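Local structure of CrRbcX-IIa (Chlamydomonas reinhardtii, 5BS1) at the interface of chains A and B. The protein acts as a homodimeric chaperone of the RbcX family that assists the assembly of Rubisco, probably by binding the C-terminal tail of the large subunit. Numbering follows the deposited sequence. Chains: chain A/B, CrRbcX-IIa.

The interface of chains A and B. Residues chain A 13-15, 17-18; chain B 97, 102, 105-106.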
loop_
_atom_site.group_PDB
_atom_site.type_symbol
_atom_site.label_atom_id
_atom_site.label_comp_id
_atom_site.label_asym_id
_atom_site.label_seq_id
_atom_site.Cartn_x
_atom_site.Cartn_y
_atom_site.Cartn_z
ATOM N N PRO A 13 -2.254 2.358 10.930
ATOM C CA PRO A 13 -2.275 2.470 9.465
ATOM C C PRO A 13 -0.859 2.620 8.888
ATOM O O PRO A 13 -0.548 2.093 7.831
ATOM C CB PRO A 13 -3.134 3.710 9.233
ATOM C CG PRO A 13 -4.071 3.700 10.394
ATOM C CD PRO A 13 -3.195 3.311 11.552
ATOM N N GLU A 14 0.000 3.341 9.599
ATOM C CA GLU A 14 1.386 3.538 9.192
ATOM C C GLU A 14 2.148 2.204 9.115
ATOM O O GLU A 14 2.893 1.950 8.141
ATOM C CB GLU A 14 2.098 4.498 10.137
ATOM C CG GLU A 14 1.663 5.952 10.003
ATOM C CD GLU A 14 0.517 6.352 10.893
ATOM O OE1 GLU A 14 -0.143 5.488 11.497
ATOM O OE2 GLU A 14 0.242 7.568 10.990
ATOM N N ARG A 15 1.970 1.352 10.114
ATOM C CA ARG A 15 2.629 0.057 10.095
ATOM C C ARG A 15 2.069 -0.846 9.015
ATOM O O ARG A 15 2.806 -1.545 8.319
ATOM C CB ARG A 15 2.523 -0.610 11.449
ATOM C CG ARG A 15 3.168 -1.971 11.449
ATOM C CD ARG A 15 3.419 -2.628 12.807
ATOM N NE ARG A 15 4.213 -3.769 12.448
ATOM C CZ ARG A 15 5.531 -3.757 12.290
ATOM N NH1 ARG A 15 6.126 -4.828 11.800
ATOM N NH2 ARG A 15 6.251 -2.682 12.653
ATOM N N ALA A 17 0.808 0.119 6.211
ATOM C CA ALA A 17 1.350 0.638 4.967
ATOM C C ALA A 17 2.799 0.203 4.792
ATOM O O ALA A 17 3.181 -0.194 3.698
ATOM C CB ALA A 17 1.211 2.145 4.910
ATOM N N ALA A 18 3.578 0.255 5.858
ATOM C CA ALA A 18 5.011 -0.138 5.794
ATOM C C ALA A 18 5.141 -1.598 5.389
ATOM O O ALA A 18 5.934 -1.933 4.522
ATOM C CB ALA A 18 5.691 0.140 7.125
ATOM N N PHE B 97 -1.441 11.406 9.089
ATOM C CA PHE B 97 -0.747 10.137 8.694
ATOM C C PHE B 97 0.766 10.322 8.683
ATOM O O PHE B 97 1.278 11.189 7.969
ATOM C CB PHE B 97 -1.238 9.693 7.318
ATOM C CG PHE B 97 -0.636 8.413 6.812
ATOM C CD1 PHE B 97 -1.024 7.202 7.350
ATOM C CD2 PHE B 97 0.238 8.429 5.753
ATOM C CE1 PHE B 97 -0.475 6.027 6.892
ATOM C CE2 PHE B 97 0.773 7.249 5.261
ATOM C CZ PHE B 97 0.416 6.053 5.839
ATOM N N THR B 102 6.208 5.410 8.273
ATOM C CA THR B 102 6.014 4.326 7.345
ATOM C C THR B 102 7.309 4.035 6.593
ATOM O O THR B 102 7.726 2.895 6.487
ATOM C CB THR B 102 4.883 4.628 6.357
ATOM O OG1 THR B 102 3.646 4.705 7.084
ATOM C CG2 THR B 102 4.763 3.570 5.300
HETATM N N MSE B 105 9.883 2.442 8.994
HETATM C CA MSE B 105 9.586 1.028 9.293
HETATM C C MSE B 105 9.862 0.164 8.095
HETATM O O MSE B 105 10.482 -0.878 8.246
HETATM C CB MSE B 105 8.127 0.855 9.766
HETATM C CG MSE B 105 7.989 1.382 11.164
HETATM SE SE MSE B 105 6.146 1.092 11.829
HETATM C CE MSE B 105 5.222 2.524 10.854
ATOM N N ALA B 106 9.424 0.597 6.916
ATOM C CA ALA B 106 9.573 -0.242 5.716
ATOM C C ALA B 106 11.058 -0.465 5.454
ATOM O O ALA B 106 11.464 -1.602 5.108
ATOM C CB ALA B 106 8.910 0.389 4.504
#
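A:Ala18 CB and B:Met105 CB, 3.7 Å apart, meet at the apolar centre of this helix-helix contact. The A:Ala18 methyl also faces the backbone carbonyl of B:Thr102, and B:Ala106 lies beside it one residue past B:Met105; the small side chains let the two helices come close. B:Met105, a selenomethionine, buries more surface here than any other residue of the patch. Its chain bends at the last torsion (chi3 -76°), which turns the methyl onto the backbone of chain A: B:Met105 CE lies 3.5 Å from A:Arg15 N and beside CB of A:Glu14. A:Arg15 runs roughly perpendicular to the selenomethionine; its CB approaches the selenium, and the guanidinium nitrogen A:Arg15 NH2 is 3.9 Å from B:Met105 SE, a packing contact in which the aliphatic stem carries the long arm past the selenoether. One turn earlier in the helix B:Thr102 splits its two branches. B:Thr102 CG2, anti to the backbone N, lies against A:Ala18 CA and the A:Ala17 methyl, 3.8 Å from A:Ala17 CB. B:Thr102 OG1 turns the other way and donates a hydrogen bond of 3.0 Å to A:Glu14 O. The hydroxyl reaches this carbonyl from the flank, at a C=O...donor angle of 104° and somewhat out of the carbonyl plane, tying the first turn of the chain A helix to its partner. Farther out, A:Glu14 CG lies over one face of the B:Phe97 ring, 3.8 Å from B:Phe97 CE1, while CZ points towards A:Ala17 CB. The carboxylate of A:Glu14 lies above the same face, displaced from the ring centre towards and beyond the CD1/CE1 side and nearly parallel to it, the planes 11° apart; at the rim A:Glu14 OE2 comes 3.6 Å from B:Phe97 CA. The patch joins the start of helix 13-38 of chain A to the beginning of helix 99-121 of chain B and the short linker before it, and the two-fold axis of the dimer repeats it with the chains exchanged.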